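Local coordinates for ABC-type phosphate transport system, periplasmic component (Lactobacillus brevis, PDB 4ECF), which binds phosphate and probably delivers it, as the solute-binding component of a PstSACB-type ABC transporter, for import across the cytoplasmic membrane, at residues R77-G82 against S206-Y211; V9-L14 against N57-A62; Q15-A20 against R238-L243. One frame throughout, in Å; residues are numbered along the deposited sequence.

In the fold
From the N terminus, strand 4-10 runs into the turn before helix 15-28, and contact 2 (V9-L14 against N57-A62) is the first to close, pairing strand 4-10 in parallel with strand 55-58. The chain goes on into strand 73-87, which contact 1 (R77-G82 against S206-Y211) joins antiparallel to strand 205-213 after a long excursion. Strand 205-213 also borders strand 55-58, so contacts 1 and 2 follow one another in sequence yet share a sheet. Contact 3 (Q15-A20 against R238-L243) brings the end of helix 230-239 back to helix 15-28; its loop encloses contact 1 and crosses that of contact 2. Y242 OH reaches A13 O of contact 2.

Contact 1. Residues R77-G82 against S206-Y211; sequences RVAVVG and SYEHLY
R77 lays its guanidinium end over Y207, with NH1 3.3 Å above the middle of the ring. R77 CZ stands 4.5 Å from the centroid of the Y207 ring in a cation-pi contact, the guanidinium plane turned 85° to the ring, so the group meets the face with its edge. R77 CG lies beside the backbone N (chi1 -80°), where it also reaches H209, CG to ND1 3.6 Å; that ring nitrogen is hydrogen-bonded to D75. On the same face V80 CG2, anti to its carbonyl carbon, runs alongside Y207 and touches CD1 at 3.6 Å. These strands, 73-87 and 205-213, are antiparallel neighbours in the mixed sheet of a periplasmic-binding-protein fold. V81 and S206 exchange both backbone bonds, V81 N to S206 O at 2.9 Å, while E208 N donates to A79 O. The other face carries A79, V81, S206 and E208. The E208 chain bends at chi2 (-72°), and its carboxylate carbon CD comes 3.5 Å from V81 CG1. Beyond it lies D59, E208 OE1 close to D59 OD1, which would suggest a shared proton. The V78 and L210 side chains cross at about a right angle, V78 CG1 3.8 Å from L210 CD1, both touching helix 218-228.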
loop_
_atom_site.group_PDB
_atom_site.type_symbol
_atom_site.label_atom_id
_atom_site.label_comp_id
_atom_site.label_asym_id
_atom_site.label_seq_id
_atom_site.Cartn_x
_atom_site.Cartn_y
_atom_site.Cartn_z
ATOM N N ARG A 77 10.038 5.777 8.749
ATOM C CA ARG A 77 8.961 4.780 8.707
ATOM C C ARG A 77 7.876 5.117 9.714
ATOM O O ARG A 77 8.192 5.526 10.846
ATOM C CB ARG A 77 9.501 3.360 8.873
ATOM C CG ARG A 77 10.082 2.794 7.594
ATOM C CD ARG A 77 10.556 1.365 7.755
ATOM N NE ARG A 77 11.860 1.272 8.423
ATOM C CZ ARG A 77 12.445 0.117 8.691
ATOM N NH1 ARG A 77 11.820 -1.022 8.415
ATOM N NH2 ARG A 77 13.640 0.094 9.247
ATOM N N VAL A 78 6.605 4.961 9.323
ATOM C CA VAL A 78 5.482 5.442 10.122
ATOM C C VAL A 78 4.402 4.409 10.364
ATOM O O VAL A 78 3.537 4.604 11.198
ATOM C CB VAL A 78 4.888 6.716 9.477
ATOM C CG1 VAL A 78 5.951 7.808 9.336
ATOM C CG2 VAL A 78 4.194 6.452 8.131
ATOM N N ALA A 79 4.454 3.295 9.639
ATOM C CA ALA A 79 3.349 2.331 9.690
ATOM C C ALA A 79 3.748 1.114 8.865
ATOM O O ALA A 79 4.746 1.148 8.128
ATOM C CB ALA A 79 2.078 2.952 9.117
ATOM N N VAL A 80 2.990 0.039 9.050
ATOM C CA VAL A 80 2.979 -1.112 8.131
ATOM C C VAL A 80 1.578 -1.129 7.517
ATOM O O VAL A 80 0.561 -0.853 8.190
ATOM C CB VAL A 80 3.305 -2.430 8.856
ATOM C CG1 VAL A 80 2.897 -3.642 8.007
ATOM C CG2 VAL A 80 4.781 -2.421 9.280
ATOM N N VAL A 81 1.498 -1.407 6.228
ATOM C CA VAL A 81 0.220 -1.580 5.504
ATOM C C VAL A 81 0.131 -3.003 4.940
ATOM O O VAL A 81 1.085 -3.500 4.324
ATOM C CB VAL A 81 0.063 -0.509 4.404
ATOM C CG1 VAL A 81 1.075 -0.734 3.262
ATOM C CG2 VAL A 81 -1.379 -0.419 3.934
ATOM N N GLY A 82 -1.009 -3.649 5.172
ATOM C CA GLY A 82 -1.338 -4.909 4.543
ATOM C C GLY A 82 -1.926 -4.682 3.165
ATOM O O GLY A 82 -2.570 -3.644 2.905
ATOM N N SER A 206 3.860 -4.117 3.565
ATOM C CA SER A 206 5.121 -3.367 3.489
ATOM C C SER A 206 5.183 -2.288 4.561
ATOM O O SER A 206 4.169 -1.943 5.154
ATOM C CB SER A 206 5.339 -2.733 2.114
ATOM O OG SER A 206 4.489 -1.612 1.918
ATOM N N TYR A 207 6.374 -1.718 4.732
ATOM C CA TYR A 207 6.547 -0.557 5.582
ATOM C C TYR A 207 6.115 0.674 4.777
ATOM O O TYR A 207 6.255 0.712 3.558
ATOM C CB TYR A 207 8.007 -0.391 6.050
ATOM C CG TYR A 207 8.505 -1.553 6.895
ATOM C CD1 TYR A 207 8.140 -1.691 8.235
ATOM C CD2 TYR A 207 9.343 -2.514 6.338
ATOM C CE1 TYR A 207 8.602 -2.778 9.001
ATOM C CE2 TYR A 207 9.796 -3.598 7.094
ATOM C CZ TYR A 207 9.435 -3.693 8.447
ATOM O OH TYR A 207 9.889 -4.780 9.219
ATOM N N GLU A 208 5.524 1.621 5.486
ATOM C CA GLU A 208 5.134 2.939 4.946
ATOM C C GLU A 208 6.162 3.973 5.326
ATOM O O GLU A 208 6.545 4.091 6.516
ATOM C CB GLU A 208 3.780 3.357 5.490
ATOM C CG GLU A 208 2.631 2.440 5.080
ATOM C CD GLU A 208 2.234 2.561 3.627
ATOM O OE1 GLU A 208 3.121 2.411 2.739
ATOM O OE2 GLU A 208 1.030 2.795 3.407
ATOM N N HIS A 209 6.596 4.761 4.327
ATOM C CA HIS A 209 7.732 5.683 4.461
ATOM C C HIS A 209 7.340 7.109 4.122
ATOM O O HIS A 209 6.618 7.335 3.116
ATOM C CB HIS A 209 8.828 5.307 3.487
ATOM C CG HIS A 209 9.331 3.906 3.602
ATOM N ND1 HIS A 209 10.545 3.604 4.114
ATOM C CD2 HIS A 209 8.805 2.740 3.096
ATOM C CE1 HIS A 209 10.766 2.260 3.981
ATOM N NE2 HIS A 209 9.678 1.730 3.373
ATOM N N LEU A 210 7.821 8.060 4.917
ATOM C CA LEU A 210 7.720 9.505 4.590
ATOM C C LEU A 210 9.148 9.970 4.319
ATOM O O LEU A 210 9.890 10.207 5.253
ATOM C CB LEU A 210 7.085 10.300 5.720
ATOM C CG LEU A 210 5.651 9.908 6.127
ATOM C CD1 LEU A 210 5.136 10.813 7.226
ATOM C CD2 LEU A 210 4.711 9.932 4.937
ATOM N N TYR A 211 9.599 9.922 3.085
ATOM C CA TYR A 211 10.923 10.362 2.725
ATOM C C TYR A 211 11.035 11.857 2.602
ATOM O O TYR A 211 10.135 12.515 2.037
ATOM C CB TYR A 211 11.307 9.732 1.364
ATOM C CG TYR A 211 11.905 8.337 1.494
ATOM C CD1 TYR A 211 13.236 8.159 1.911
ATOM C CD2 TYR A 211 11.131 7.197 1.278
ATOM C CE1 TYR A 211 13.780 6.883 2.022
ATOM C CE2 TYR A 211 11.677 5.904 1.391
ATOM C CZ TYR A 211 12.972 5.742 1.787
ATOM O OH TYR A 211 13.523 4.462 1.895
#

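Contact 2. Residues V9-L14 against N57-A62. With PO4 (phosphate ion), chain B.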
loop_
_atom_site.group_PDB
_atom_site.type_symbol
_atom_site.label_atom_id
_atom_site.label_comp_id
_atom_site.label_asym_id
_atom_site.label_seq_id
_atom_site.Cartn_x
_atom_site.Cartn_y
_atom_site.Cartn_z
ATOM N N VAL A 9 3.445 13.991 -1.470
ATOM C CA VAL A 9 2.812 13.313 -2.595
ATOM C C VAL A 9 3.319 11.859 -2.712
ATOM O O VAL A 9 4.389 11.533 -2.205
ATOM C CB VAL A 9 3.052 13.999 -3.940
ATOM C CG1 VAL A 9 2.799 15.514 -3.856
ATOM C CG2 VAL A 9 4.422 13.689 -4.490
ATOM N N GLY A 10 2.528 11.010 -3.363
ATOM C CA GLY A 10 2.986 9.657 -3.740
ATOM C C GLY A 10 2.009 8.553 -3.408
ATOM O O GLY A 10 0.891 8.549 -3.896
ATOM N N SER A 11 2.508 7.551 -2.693
ATOM C CA SER A 11 1.740 6.364 -2.394
ATOM C C SER A 11 0.264 6.571 -2.133
ATOM O O SER A 11 -0.114 7.307 -1.198
ATOM C CB SER A 11 2.350 5.671 -1.202
ATOM O OG SER A 11 1.442 4.697 -0.686
ATOM N N THR A 12 -0.587 5.950 -2.949
ATOM C CA THR A 12 -2.024 5.956 -2.683
ATOM C C THR A 12 -2.431 5.016 -1.535
ATOM O O THR A 12 -3.442 5.262 -0.864
ATOM C CB THR A 12 -2.868 5.679 -3.963
ATOM O OG1 THR A 12 -2.711 4.323 -4.369
ATOM C CG2 THR A 12 -2.416 6.616 -5.078
ATOM N N ALA A 13 -1.614 4.011 -1.243
ATOM C CA ALA A 13 -1.846 3.184 -0.064
ATOM C C ALA A 13 -1.703 3.973 1.252
ATOM O O ALA A 13 -2.426 3.734 2.226
ATOM C CB ALA A 13 -0.908 1.989 -0.037
ATOM N N LEU A 14 -0.783 4.948 1.255
ATOM C CA LEU A 14 -0.421 5.703 2.439
ATOM C C LEU A 14 -1.235 7.024 2.511
ATOM O O LEU A 14 -1.410 7.624 3.572
ATOM C CB LEU A 14 1.067 6.007 2.374
ATOM C CG LEU A 14 1.756 6.652 3.572
ATOM C CD1 LEU A 14 1.306 6.121 4.942
ATOM C CD2 LEU A 14 3.276 6.592 3.367
ATOM N N ASN A 57 5.826 10.144 -0.248
ATOM C CA ASN A 57 5.112 9.052 0.413
ATOM C C ASN A 57 5.370 7.774 -0.361
ATOM O O ASN A 57 5.059 7.725 -1.563
ATOM C CB ASN A 57 3.613 9.367 0.394
ATOM C CG ASN A 57 3.218 10.614 1.189
ATOM O OD1 ASN A 57 3.975 11.136 2.036
ATOM N ND2 ASN A 57 2.026 11.104 0.911
ATOM N N SER A 58 5.884 6.744 0.308
ATOM C CA SER A 58 6.322 5.539 -0.381
ATOM C C SER A 58 5.990 4.267 0.420
ATOM O O SER A 58 6.198 4.222 1.641
ATOM C CB SER A 58 7.814 5.599 -0.603
ATOM O OG SER A 58 8.356 4.427 -1.219
ATOM N N ASP A 59 5.564 3.230 -0.288
ATOM C CA ASP A 59 5.441 1.872 0.282
ATOM C C ASP A 59 6.703 1.059 0.188
ATOM O O ASP A 59 6.737 -0.085 0.672
ATOM C CB ASP A 59 4.326 1.048 -0.437
ATOM C CG ASP A 59 3.088 1.835 -0.689
ATOM O OD1 ASP A 59 2.618 2.545 0.205
ATOM O OD2 ASP A 59 2.520 1.677 -1.802
ATOM N N LEU A 60 7.727 1.601 -0.451
ATOM C CA LEU A 60 8.972 0.888 -0.715
ATOM C C LEU A 60 10.176 1.636 -0.119
ATOM O O LEU A 60 10.169 2.878 0.030
ATOM C CB LEU A 60 9.201 0.710 -2.224
ATOM C CG LEU A 60 8.075 0.030 -2.997
ATOM C CD1 LEU A 60 8.411 -0.010 -4.501
ATOM C CD2 LEU A 60 7.756 -1.382 -2.435
ATOM N N PHE A 61 11.243 0.913 0.168
ATOM C CA PHE A 61 12.538 1.575 0.408
ATOM C C PHE A 61 12.994 2.280 -0.872
ATOM O O PHE A 61 12.769 1.745 -1.987
ATOM C CB PHE A 61 13.578 0.570 0.913
ATOM C CG PHE A 61 13.339 0.129 2.330
ATOM C CD1 PHE A 61 12.431 -0.881 2.623
ATOM C CD2 PHE A 61 14.016 0.712 3.373
ATOM C CE1 PHE A 61 12.216 -1.299 3.924
ATOM C CE2 PHE A 61 13.799 0.307 4.686
ATOM C CZ PHE A 61 12.907 -0.717 4.951
ATOM N N ALA A 62 13.647 3.444 -0.728
ATOM C CA ALA A 62 13.993 4.266 -1.882
ATOM C C ALA A 62 14.851 3.511 -2.895
ATOM O O ALA A 62 14.614 3.602 -4.134
ATOM C CB ALA A 62 14.674 5.548 -1.457
HETATM P P PO4 B . 0.818 2.857 -4.384
HETATM O O1 PO4 B . 0.392 1.484 -4.890
HETATM O O2 PO4 B . 2.257 3.149 -4.606
HETATM O O3 PO4 B . -0.061 3.956 -4.914
HETATM O O4 PO4 B . 0.566 2.908 -2.799
HETATM O O HOH W 1 0.112 10.114 -0.842
#
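S11 and N57 meet through the backbone: S11 N donates to N57 O at 2.8 Å, and N57 N donates to V9 O. This parallel ladder straddles G10, where a side chain would clash with N57 O. Water 1 adds a bridge, donating to S11 O and accepting from N57 ND2. Apolar contact is slight, with L14 CD2 lying 4.1 Å from N57 CB.

Among the side-chain polar contacts, S11 OG stands anti to its backbone N (chi1 166°), 2.6 Å from D59 OD1 and 2.9 Å from phosphate O4; which of the two takes its proton is not settled. The same oxygen accepts from L14 N, an ST motif at the start of helix 15-28.

The phosphate rests on the turn between strand and helix. T12 N and T12 OG1 both donate to O3, the latter at 2.7 Å, and A13 N donates to phosphate O4 at 2.9 Å. R127, S131, G132, T133 and T41 complete the site. D59 OD2 sits 2.5 Å from phosphate O4, too close for two bare oxygens, so one of the two acid groups probably carries a proton and donates it to the other; which one is left open.

Contact 3. Residues Q15-A20 against R238-L243; sequences QPLVEA and RQLGYL. With EDO (1,2-ethanediol), chain I.
L240 and A20 make the tight end of this contact: L240 CD1 presses to 3.5 Å from A20 CB, closer than carbons usually pack, and the same methyl lies 4.1 Å from L17 CD1. Next to it the buried Y242 ring turns one face to L17, whose CD2 stands over the ring centre, 4.3 Å from the centroid, in a CH-pi contact. L17 CB touches the ring as well, 3.5 Å from Y242 CE1. Y242 OH comes up against P16 CD and also lies near L17 N, from which it takes a weak hydrogen bond at 3.3 Å; its stronger partner is A13 O. Helix 230-239 finishes here in a Schellman motif, with G241 at positive phi turning the chain so that Y242 reaches the first turn of helix 15-28, the helix that follows the phosphate-binding turn. Strand 73-87 packs on the inner side, A79 against both L17 and Y242.

The other side of helix 15-28 is looser. The CB of Q15 points away from the 238-243 segment, the chain runs extended beyond a CG anti to the backbone N, and Q15 NE2 bonds to E19 OE2 at 3.0 Å, meeting the carboxylate from above its plane. E19, exposed, receives a bond from a 1,2-ethanediol molecule, O2 to OE1 at 2.7 Å. An alanine at Q15 would probably leave E19 OE2 without this amide partner and the carboxylate freer to turn.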
loop_
_atom_site.group_PDB
_atom_site.type_symbol
_atom_site.label_atom_id
_atom_site.label_comp_id
_atom_site.label_asym_id
_atom_site.label_seq_id
_atom_site.Cartn_x
_atom_site.Cartn_y
_atom_site.Cartn_z
ATOM N N GLN A 15 -1.798 7.406 1.378
ATOM C CA GLN A 15 -2.486 8.662 1.241
ATOM C C GLN A 15 -3.551 8.867 2.332
ATOM O O GLN A 15 -3.664 9.968 2.905
ATOM C CB GLN A 15 -3.088 8.777 -0.147
ATOM C CG GLN A 15 -3.631 10.167 -0.451
ATOM C CD GLN A 15 -4.102 10.309 -1.885
ATOM O OE1 GLN A 15 -3.819 9.464 -2.738
ATOM N NE2 GLN A 15 -4.800 11.416 -2.162
ATOM N N PRO A 16 -4.363 7.843 2.633
ATOM C CA PRO A 16 -5.423 8.104 3.636
ATOM C C PRO A 16 -4.861 8.475 5.004
ATOM O O PRO A 16 -5.435 9.331 5.705
ATOM C CB PRO A 16 -6.192 6.760 3.688
ATOM C CG PRO A 16 -5.893 6.095 2.368
ATOM C CD PRO A 16 -4.504 6.507 2.012
ATOM N N LEU A 17 -3.786 7.823 5.409
ATOM C CA LEU A 17 -3.170 8.154 6.711
ATOM C C LEU A 17 -2.544 9.581 6.696
ATOM O O LEU A 17 -2.682 10.364 7.672
ATOM C CB LEU A 17 -2.094 7.134 7.089
ATOM C CG LEU A 17 -1.290 7.413 8.350
ATOM C CD1 LEU A 17 -2.222 7.584 9.561
ATOM C CD2 LEU A 17 -0.259 6.290 8.582
ATOM N N VAL A 18 -1.867 9.925 5.616
ATOM C CA VAL A 18 -1.245 11.256 5.493
ATOM C C VAL A 18 -2.305 12.361 5.462
ATOM O O VAL A 18 -2.182 13.386 6.109
ATOM C CB VAL A 18 -0.206 11.328 4.346
ATOM C CG1 VAL A 18 0.402 12.721 4.326
ATOM C CG2 VAL A 18 0.872 10.250 4.528
ATOM N N GLU A 19 -3.400 12.119 4.756
ATOM C CA GLU A 19 -4.488 13.072 4.719
ATOM C C GLU A 19 -5.138 13.237 6.102
ATOM O O GLU A 19 -5.459 14.342 6.542
ATOM C CB GLU A 19 -5.552 12.652 3.702
ATOM C CG GLU A 19 -5.080 12.833 2.294
ATOM C CD GLU A 19 -6.096 12.424 1.259
ATOM O OE1 GLU A 19 -6.980 11.614 1.600
ATOM O OE2 GLU A 19 -5.972 12.907 0.109
ATOM N N ALA A 20 -5.409 12.115 6.774
ATOM C CA ALA A 20 -6.063 12.195 8.096
ATOM C C ALA A 20 -5.160 12.851 9.142
ATOM O O ALA A 20 -5.618 13.724 9.914
ATOM C CB ALA A 20 -6.546 10.824 8.571
ATOM N N ARG A 238 -3.875 2.971 13.716
ATOM C CA ARG A 238 -4.677 1.770 13.877
ATOM C C ARG A 238 -6.131 1.915 13.385
ATOM O O ARG A 238 -6.672 1.027 12.757
ATOM C CB ARG A 238 -4.623 1.328 15.359
ATOM C CG ARG A 238 -3.221 1.456 15.966
ATOM C CD ARG A 238 -3.027 0.633 17.230
ATOM N NE ARG A 238 -1.687 0.818 17.827
ATOM C CZ ARG A 238 -1.197 0.066 18.819
ATOM N NH1 ARG A 238 -1.921 -0.937 19.322
ATOM N NH2 ARG A 238 0.025 0.298 19.311
ATOM N N GLN A 239 -6.763 3.062 13.653
ATOM C CA GLN A 239 -8.138 3.289 13.178
ATOM C C GLN A 239 -8.305 3.201 11.678
ATOM O O GLN A 239 -9.343 2.784 11.189
ATOM C CB GLN A 239 -8.628 4.678 13.547
ATOM C CG GLN A 239 -8.834 4.969 15.001
ATOM C CD GLN A 239 -8.939 6.475 15.203
ATOM O OE1 GLN A 239 -9.556 7.200 14.391
ATOM N NE2 GLN A 239 -8.300 6.957 16.242
ATOM N N LEU A 240 -7.300 3.635 10.920
ATOM C CA LEU A 240 -7.416 3.654 9.479
ATOM C C LEU A 240 -6.976 2.350 8.803
ATOM O O LEU A 240 -6.892 2.283 7.585
ATOM C CB LEU A 240 -6.635 4.869 8.918
ATOM C CG LEU A 240 -7.266 6.231 9.225
ATOM C CD1 LEU A 240 -6.303 7.366 8.926
ATOM C CD2 LEU A 240 -8.551 6.399 8.421
ATOM N N GLY A 241 -6.650 1.327 9.587
ATOM C CA GLY A 241 -6.364 0.027 9.033
ATOM C C GLY A 241 -4.909 -0.369 8.954
ATOM O O GLY A 241 -4.618 -1.498 8.596
ATOM N N TYR A 242 -4.003 0.533 9.338
ATOM C CA TYR A 242 -2.591 0.255 9.312
ATOM C C TYR A 242 -2.159 -0.353 10.635
ATOM O O TYR A 242 -2.914 -0.325 11.628
ATOM C CB TYR A 242 -1.804 1.572 9.130
ATOM C CG TYR A 242 -2.157 2.366 7.905
ATOM C CD1 TYR A 242 -3.213 3.273 7.917
ATOM C CD2 TYR A 242 -1.424 2.237 6.739
ATOM C CE1 TYR A 242 -3.545 4.015 6.808
ATOM C CE2 TYR A 242 -1.738 2.983 5.630
ATOM C CZ TYR A 242 -2.781 3.890 5.655
ATOM O OH TYR A 242 -3.117 4.650 4.577
ATOM N N LEU A 243 -0.939 -0.863 10.658
ATOM C CA LEU A 243 -0.288 -1.316 11.880
ATOM C C LEU A 243 0.764 -0.297 12.273
ATOM O O LEU A 243 1.516 0.220 11.442
ATOM C CB LEU A 243 0.349 -2.703 11.686
ATOM C CG LEU A 243 -0.602 -3.870 11.525
ATOM C CD1 LEU A 243 -1.206 -3.941 10.137
ATOM C CD2 LEU A 243 0.093 -5.173 11.787
HETATM C C1 EDO I . -7.833 9.216 -1.471
HETATM O O1 EDO I . -8.705 8.224 -2.029
HETATM C C2 EDO I . -7.156 8.650 -0.231
HETATM O O2 EDO I . -7.807 9.105 0.964
#